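Local coordinates for serine protease inhibitor 4, isoform B (Drosophila melanogaster, PDB 4P0F), which probably inhibits serine and cysteine endopeptidases, as members of the serpin family do, and is seen here in its cleaved form, at residues H170-W175 against G328-A333; F179-T184 against V324-T329. All coordinates share one frame; numbering follows the deposited sequence.

Contact 1: H170-W175 against G328-A333; sequences HFKGTW and GTEAAA
His170 and Lys172 reach across to the carboxylate of Glu330 on the neighbouring strand, all three on the same face of the sheet, while Phe171 and Trp175 meet that strand by their rings. Among the polar side chains, His170 NE2 gives its proton to Glu330 OE2 at 2.7 Å, with an N-H...O angle of 170°. The oxygen lies in the imidazole plane and accepts on its anti lone pair, and the carboxylate is turned 79° from the ring. Glu330 arrives there fully extended, its CG anti to the backbone N (chi1 -176°), and Asn145 also donates to OE2, so two donors grip this buried oxygen. On the other side of the carboxylate, a long salt bridge of 3.6 Å joins Glu330 OE1 to Lys172 NZ, and a water bridges the same two atoms. The lysine charge and the donors to OE2 would together be expected to favour the ionised carboxylate.

The backbones run antiparallel. Phe171 pairs with Ala331 through Phe171 N to Ala331 O and Ala331 N to Phe171 O, both 2.8 Å, and Gly173 pairs with Thr329 in the same manner. In serpin terms, residues 328-333 belong to the hinge of the reactive-centre loop; after cleavage it enters the central sheet A as a new strand, zipped here against strand 161-174 on one flank and strand 311-324 on the other.

Aromatic packing occupies the remaining contacts. Phe171 shares a face of the sheet with Thr329 and Ala331, its CE2 standing 3.9 Å from Thr329 CB. Trp175 lays its five-membered ring over Gly328, whose CA sits 3.5 Å from the ring centroid in a CH-pi contact. The six-membered part reaches Thr329 OG1, 3.5 Å from Trp175 CH2; that hydroxyl bonds to Tyr225, while the indole NE1 donates to Asn325 O.

Contact 2: F179-T184 against V324-T329; sequences FAKHLT and VNEEGT
Thr184 and Glu326 meet tip to tip, joining the loop that follows strand 161-174 to the turn from which the inserted reactive-centre strand of the cleaved serpin departs, at the end of sheet A known as the breach. Thr184 OG1 donates to the anti lone pair of Glu326 OE2 at 2.6 Å. Arg273 forms a salt bridge with the same oxygen, so the hydroxyl shares OE2 with a cation. Glu326 bends at chi2 (87°), turning its carboxylate to meet the hydroxyl end on, and its CG rests 3.7 Å from Phe179 CB.

Phe179 turns its ring edge to the backbone: Glu326 O lies near the ring plane and also accepts from Phe179 N at 3.0 Å, in the carbonyl plane and on a lone pair. Lys181 crosses Glu326 and Glu327 at about a right angle. Its CD lies 3.4 Å from Glu327 OE2, and bends at chi3 and chi4 fold the chain end back so that NZ makes a 3.6 Å salt bridge to that oxygen. Asn325 organises the turn as an Asx motif: its OD1 takes Gly328 N nearly along the C=O axis and Glu327 N from above the carbonyl plane.

The centres of contacts 1 and 2 lie 14 Å apart on the same side of the molecule. Along the chain, 170-175 comes first and 179-184 follows shortly after, both meeting the later turn and strand spanning 324-333, with Gly328 and Thr329 common to the two. Contact 1 is sheet pairing within sheet A; contact 2 extends it outward, where strand 161-174 ends in a loop and strand 311-324 turns into 328-341. Trp175 joins them, its N 2.9 Å from Glu327 O in a probable hydrogen bond. Contact 2 therefore holds the turn at Glu326 and Glu327, and contact 1 the strand starting just after it, gripping the base of the inserted loop at two successive points.

Contact 1: H170-W175 against G328-A333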
ATOM      1  N   HIS A 170       6.631  -0.321   7.178  1.00 17.82           N
ATOM      2  CA  HIS A 170       7.540  -1.462   7.158  1.00 16.15           C
ATOM      3  C   HIS A 170       6.965  -2.604   7.957  1.00 19.40           C
ATOM      4  O   HIS A 170       6.504  -2.420   9.080  1.00 18.51           O
ATOM      5  CB  HIS A 170       8.905  -1.086   7.715  1.00 18.44           C
ATOM      6  CG  HIS A 170       9.875  -2.228   7.735  1.00 22.65           C
ATOM      7  ND1 HIS A 170      10.156  -2.942   8.877  1.00 31.74           N
ATOM      8  CD2 HIS A 170      10.598  -2.796   6.741  1.00 24.29           C
ATOM      9  CE1 HIS A 170      11.025  -3.900   8.591  1.00 33.77           C
ATOM     10  NE2 HIS A 170      11.312  -3.831   7.305  1.00 22.98           N
ATOM     11  N   PHE A 171       7.022  -3.789   7.362  1.00 17.31           N
ATOM     12  CA  PHE A 171       6.535  -5.014   7.982  1.00 19.62           C
ATOM     13  C   PHE A 171       7.601  -6.088   7.917  1.00 19.97           C
ATOM     14  O   PHE A 171       8.198  -6.316   6.867  1.00 21.11           O
ATOM     15  CB  PHE A 171       5.270  -5.489   7.286  1.00 20.01           C
ATOM     16  CG  PHE A 171       4.839  -6.867   7.689  1.00 22.70           C
ATOM     17  CD1 PHE A 171       4.275  -7.099   8.926  1.00 36.76           C
ATOM     18  CD2 PHE A 171       5.004  -7.929   6.820  1.00 21.43           C
ATOM     19  CE1 PHE A 171       3.877  -8.377   9.296  1.00 43.49           C
ATOM     20  CE2 PHE A 171       4.603  -9.211   7.182  1.00 23.08           C
ATOM     21  CZ  PHE A 171       4.041  -9.429   8.419  1.00 30.12           C
ATOM     22  N   LYS A 172       7.834  -6.741   9.046  1.00 19.15           N
ATOM     23  CA  LYS A 172       8.658  -7.943   9.075  1.00 22.23           C
ATOM     24  C   LYS A 172       8.035  -8.923  10.051  1.00 25.71           C
ATOM     25  O   LYS A 172       7.979  -8.667  11.251  1.00 24.28           O
ATOM     26  CB  LYS A 172      10.099  -7.630   9.464  1.00 27.47           C
ATOM     27  CG  LYS A 172      10.964  -8.888   9.622  1.00 35.37           C
ATOM     28  CD  LYS A 172      12.112  -8.916   8.636  1.00 57.28           C
ATOM     29  CE  LYS A 172      13.073 -10.056   8.941  1.00 70.01           C
ATOM     30  NZ  LYS A 172      14.267 -10.024   8.055  1.00 82.34           N
ATOM     31  N   GLY A 173       7.556 -10.042   9.524  1.00 21.77           N
ATOM     32  CA  GLY A 173       6.875 -11.026  10.333  1.00 23.09           C
ATOM     33  C   GLY A 173       7.476 -12.400  10.127  1.00 23.83           C
ATOM     34  O   GLY A 173       8.012 -12.691   9.061  1.00 23.42           O
ATOM     35  N   THR A 174       7.399 -13.219  11.166  1.00 24.79           N
ATOM     36  CA  THR A 174       7.794 -14.617  11.098  1.00 26.17           C
ATOM     37  C   THR A 174       6.542 -15.479  11.026  1.00 28.64           C
ATOM     38  O   THR A 174       5.583 -15.221  11.742  1.00 26.73           O
ATOM     39  CB  THR A 174       8.642 -15.002  12.329  1.00 27.97           C
ATOM     40  OG1 THR A 174       9.777 -14.128  12.398  1.00 30.54           O
ATOM     41  CG2 THR A 174       9.100 -16.449  12.250  1.00 31.64           C
ATOM     42  N   TRP A 175       6.532 -16.499  10.170  1.00 20.94           N
ATOM     43  CA  TRP A 175       5.353 -17.355  10.092  1.00 20.31           C
ATOM     44  C   TRP A 175       5.097 -18.022  11.439  1.00 21.96           C
ATOM     45  O   TRP A 175       6.035 -18.413  12.145  1.00 23.13           O
ATOM     46  CB  TRP A 175       5.494 -18.453   9.043  1.00 19.00           C
ATOM     47  CG  TRP A 175       5.700 -18.035   7.631  1.00 17.63           C
ATOM     48  CD1 TRP A 175       6.756 -18.361   6.846  1.00 17.27           C
ATOM     49  CD2 TRP A 175       4.825 -17.247   6.821  1.00 16.75           C
ATOM     50  NE1 TRP A 175       6.598 -17.832   5.593  1.00 18.28           N
ATOM     51  CE2 TRP A 175       5.422 -17.137   5.553  1.00 15.95           C
ATOM     52  CE3 TRP A 175       3.593 -16.623   7.041  1.00 17.07           C
ATOM     53  CZ2 TRP A 175       4.843 -16.430   4.516  1.00 18.79           C
ATOM     54  CZ3 TRP A 175       3.022 -15.920   6.010  1.00 18.09           C
ATOM     55  CH2 TRP A 175       3.640 -15.832   4.762  1.00 18.17           C
ATOM     56  N   GLY A 328       9.259 -16.166   6.770  1.00 19.28           N
ATOM     57  CA  GLY A 328       8.199 -15.186   6.899  1.00 18.40           C
ATOM     58  C   GLY A 328       8.135 -14.251   5.715  1.00 18.69           C
ATOM     59  O   GLY A 328       8.377 -14.645   4.576  1.00 18.52           O
ATOM     60  N   THR A 329       7.825 -12.992   6.002  1.00 18.42           N
ATOM     61  CA  THR A 329       7.634 -11.980   4.983  1.00 19.96           C
ATOM     62  C   THR A 329       8.220 -10.669   5.467  1.00 19.62           C
ATOM     63  O   THR A 329       8.105 -10.331   6.644  1.00 19.14           O
ATOM     64  CB  THR A 329       6.138 -11.781   4.664  1.00 19.78           C
ATOM     65  OG1 THR A 329       5.606 -13.011   4.173  1.00 19.46           O
ATOM     66  CG2 THR A 329       5.928 -10.679   3.625  1.00 17.27           C
ATOM     67  N   GLU A 330       8.881  -9.963   4.562  1.00 18.52           N
ATOM     68  CA  GLU A 330       9.256  -8.581   4.813  1.00 16.57           C
ATOM     69  C   GLU A 330       8.694  -7.743   3.688  1.00 19.29           C
ATOM     70  O   GLU A 330       8.812  -8.100   2.518  1.00 18.62           O
ATOM     71  CB  GLU A 330      10.775  -8.402   4.920  1.00 19.85           C
ATOM     72  CG  GLU A 330      11.151  -6.971   5.275  1.00 24.23           C
ATOM     73  CD  GLU A 330      12.614  -6.773   5.650  1.00 29.47           C
ATOM     74  OE1 GLU A 330      13.434  -7.689   5.419  1.00 30.70           O
ATOM     75  OE2 GLU A 330      12.938  -5.682   6.184  1.00 29.67           O
ATOM     76  N   ALA A 331       8.052  -6.639   4.055  1.00 19.25           N
ATOM     77  CA  ALA A 331       7.438  -5.757   3.078  1.00 17.26           C
ATOM     78  C   ALA A 331       7.612  -4.323   3.517  1.00 16.51           C
ATOM     79  O   ALA A 331       7.713  -4.040   4.705  1.00 19.36           O
ATOM     80  CB  ALA A 331       5.967  -6.075   2.907  1.00 19.69           C
ATOM     81  N   ALA A 332       7.657  -3.424   2.541  1.00 17.96           N
ATOM     82  CA  ALA A 332       7.775  -2.012   2.831  1.00 13.98           C
ATOM     83  C   ALA A 332       7.153  -1.219   1.705  1.00 15.09           C
ATOM     84  O   ALA A 332       7.073  -1.686   0.573  1.00 16.38           O
ATOM     85  CB  ALA A 332       9.231  -1.613   3.015  1.00 20.33           C
ATOM     86  N   ALA A 333       6.721  -0.008   2.022  1.00 15.97           N
ATOM     87  CA  ALA A 333       6.215   0.885   1.005  1.00 14.19           C
ATOM     88  C   ALA A 333       6.333   2.313   1.496  1.00 14.04           C
ATOM     89  O   ALA A 333       6.457   2.556   2.694  1.00 15.18           O
ATOM     90  CB  ALA A 333       4.768   0.561   0.666  1.00 13.76           C
TER
HETATM   91  O   HOH W   1      13.828 -10.161   5.187  1.00 40.78           O

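Contact 2: F179-T184 against V324-T329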
ATOM      1  N   PHE A 179       8.171 -22.683   6.957  1.00 18.47           N
ATOM      2  CA  PHE A 179       8.543 -23.705   6.001  1.00 18.29           C
ATOM      3  C   PHE A 179       9.939 -24.173   6.339  1.00 19.60           C
ATOM      4  O   PHE A 179      10.750 -23.403   6.859  1.00 22.64           O
ATOM      5  CB  PHE A 179       8.523 -23.172   4.566  1.00 17.17           C
ATOM      6  CG  PHE A 179       7.187 -22.627   4.114  1.00 16.15           C
ATOM      7  CD1 PHE A 179       6.784 -21.343   4.459  1.00 16.60           C
ATOM      8  CD2 PHE A 179       6.364 -23.380   3.302  1.00 17.37           C
ATOM      9  CE1 PHE A 179       5.574 -20.849   4.027  1.00 16.95           C
ATOM     10  CE2 PHE A 179       5.142 -22.884   2.874  1.00 20.12           C
ATOM     11  CZ  PHE A 179       4.753 -21.620   3.228  1.00 21.13           C
ATOM     12  N   ALA A 180      10.209 -25.432   6.033  1.00 20.09           N
ATOM     13  CA  ALA A 180      11.545 -25.985   6.158  1.00 21.74           C
ATOM     14  C   ALA A 180      12.320 -25.700   4.882  1.00 22.24           C
ATOM     15  O   ALA A 180      11.928 -26.142   3.811  1.00 23.46           O
ATOM     16  CB  ALA A 180      11.475 -27.473   6.420  1.00 27.45           C
ATOM     17  N   LYS A 181      13.440 -24.991   4.999  1.00 26.57           N
ATOM     18  CA  LYS A 181      14.247 -24.663   3.831  1.00 21.47           C
ATOM     19  C   LYS A 181      14.705 -25.897   3.060  1.00 22.25           C
ATOM     20  O   LYS A 181      14.782 -25.874   1.839  1.00 23.88           O
ATOM     21  CB  LYS A 181      15.466 -23.838   4.244  1.00 25.20           C
ATOM     22  CG  LYS A 181      15.114 -22.466   4.785  1.00 33.66           C
ATOM     23  CD  LYS A 181      16.371 -21.634   5.050  1.00 40.67           C
ATOM     24  CE  LYS A 181      17.261 -22.260   6.113  1.00 55.53           C
ATOM     25  NZ  LYS A 181      16.534 -22.527   7.385  1.00 62.50           N
ATOM     26  N   HIS A 182      15.022 -26.981   3.758  1.00 23.37           N
ATOM     27  CA  HIS A 182      15.552 -28.147   3.072  1.00 24.50           C
ATOM     28  C   HIS A 182      14.488 -28.872   2.246  1.00 23.91           C
ATOM     29  O   HIS A 182      14.819 -29.764   1.484  1.00 25.36           O
ATOM     30  CB  HIS A 182      16.195 -29.112   4.069  1.00 26.33           C
ATOM     31  CG  HIS A 182      15.212 -29.887   4.885  1.00 26.25           C
ATOM     32  ND1 HIS A 182      14.689 -29.415   6.071  1.00 26.42           N
ATOM     33  CD2 HIS A 182      14.668 -31.112   4.696  1.00 27.48           C
ATOM     34  CE1 HIS A 182      13.860 -30.313   6.572  1.00 28.70           C
ATOM     35  NE2 HIS A 182      13.826 -31.349   5.756  1.00 28.66           N
ATOM     36  N   LEU A 183      13.226 -28.461   2.370  1.00 22.53           N
ATOM     37  CA  LEU A 183      12.143 -29.097   1.620  1.00 23.39           C
ATOM     38  C   LEU A 183      11.759 -28.294   0.384  1.00 21.09           C
ATOM     39  O   LEU A 183      10.963 -28.752  -0.433  1.00 24.44           O
ATOM     40  CB  LEU A 183      10.910 -29.293   2.513  1.00 22.83           C
ATOM     41  CG  LEU A 183      11.082 -30.339   3.629  1.00 26.73           C
ATOM     42  CD1 LEU A 183       9.802 -30.466   4.439  1.00 34.67           C
ATOM     43  CD2 LEU A 183      11.503 -31.703   3.096  1.00 27.86           C
ATOM     44  N   THR A 184      12.320 -27.102   0.241  1.00 21.09           N
ATOM     45  CA  THR A 184      12.010 -26.277  -0.912  1.00 22.43           C
ATOM     46  C   THR A 184      12.627 -26.920  -2.150  1.00 27.73           C
ATOM     47  O   THR A 184      13.772 -27.366  -2.124  1.00 24.42           O
ATOM     48  CB  THR A 184      12.514 -24.845  -0.692  1.00 19.56           C
ATOM     49  OG1 THR A 184      11.821 -24.291   0.429  1.00 20.15           O
ATOM     50  CG2 THR A 184      12.292 -23.958  -1.919  1.00 21.59           C
ATOM     51  N   VAL A 324       8.920 -12.978   0.219  1.00 16.97           N
ATOM     52  CA  VAL A 324       8.249 -14.069   0.900  1.00 15.80           C
ATOM     53  C   VAL A 324       9.158 -15.299   0.851  1.00 18.76           C
ATOM     54  O   VAL A 324       9.531 -15.742  -0.231  1.00 19.68           O
ATOM     55  CB  VAL A 324       6.904 -14.390   0.234  1.00 17.42           C
ATOM     56  CG1 VAL A 324       6.226 -15.602   0.897  1.00 20.22           C
ATOM     57  CG2 VAL A 324       6.001 -13.174   0.284  1.00 18.15           C
ATOM     58  N   ASN A 325       9.521 -15.831   2.014  1.00 19.99           N
ATOM     59  CA  ASN A 325      10.396 -17.005   2.074  1.00 20.51           C
ATOM     60  C   ASN A 325      10.005 -17.944   3.205  1.00 19.42           C
ATOM     61  O   ASN A 325       8.909 -17.849   3.754  1.00 18.39           O
ATOM     62  CB  ASN A 325      11.864 -16.574   2.204  1.00 22.82           C
ATOM     63  CG  ASN A 325      12.179 -15.889   3.522  1.00 25.11           C
ATOM     64  OD1 ASN A 325      11.364 -15.846   4.438  1.00 21.24           O
ATOM     65  ND2 ASN A 325      13.391 -15.340   3.620  1.00 30.36           N
ATOM     66  N   GLU A 326      10.893 -18.871   3.544  1.00 18.96           N
ATOM     67  CA  GLU A 326      10.523 -19.939   4.449  1.00 19.48           C
ATOM     68  C   GLU A 326      10.285 -19.448   5.870  1.00 20.17           C
ATOM     69  O   GLU A 326       9.548 -20.080   6.629  1.00 20.39           O
ATOM     70  CB  GLU A 326      11.608 -21.021   4.448  1.00 20.79           C
ATOM     71  CG  GLU A 326      11.686 -21.848   3.164  1.00 20.39           C
ATOM     72  CD  GLU A 326      12.565 -21.229   2.077  1.00 22.15           C
ATOM     73  OE1 GLU A 326      12.961 -20.050   2.198  1.00 23.61           O
ATOM     74  OE2 GLU A 326      12.866 -21.952   1.101  1.00 25.61           O
ATOM     75  N   GLU A 327      10.926 -18.338   6.232  1.00 21.03           N
ATOM     76  CA  GLU A 327      10.851 -17.815   7.593  1.00 21.80           C
ATOM     77  C   GLU A 327       9.654 -16.886   7.813  1.00 20.76           C
ATOM     78  O   GLU A 327       9.125 -16.798   8.917  1.00 22.20           O
ATOM     79  CB  GLU A 327      12.142 -17.056   7.946  1.00 25.82           C
ATOM     80  CG  GLU A 327      13.360 -17.947   8.148  1.00 30.63           C
ATOM     81  CD  GLU A 327      13.835 -18.644   6.876  1.00 64.43           C
ATOM     82  OE1 GLU A 327      13.853 -17.998   5.805  1.00 51.40           O
ATOM     83  OE2 GLU A 327      14.199 -19.841   6.953  1.00 62.55           O
ATOM     84  N   GLY A 328       9.259 -16.166   6.770  1.00 19.28           N
ATOM     85  CA  GLY A 328       8.199 -15.186   6.899  1.00 18.40           C
ATOM     86  C   GLY A 328       8.135 -14.251   5.715  1.00 18.69           C
ATOM     87  O   GLY A 328       8.377 -14.645   4.576  1.00 18.52           O
ATOM     88  N   THR A 329       7.825 -12.992   6.002  1.00 18.42           N
ATOM     89  CA  THR A 329       7.634 -11.980   4.983  1.00 19.96           C
ATOM     90  C   THR A 329       8.220 -10.669   5.467  1.00 19.62           C
ATOM     91  O   THR A 329       8.105 -10.331   6.644  1.00 19.14           O
ATOM     92  CB  THR A 329       6.138 -11.781   4.664  1.00 19.78           C
ATOM     93  OG1 THR A 329       5.606 -13.011   4.173  1.00 19.46           O
ATOM     94  CG2 THR A 329       5.928 -10.679   3.625  1.00 17.27           C
TER
HETATM   95  O   HOH W   2      12.272 -21.467   8.262  1.00 27.49           O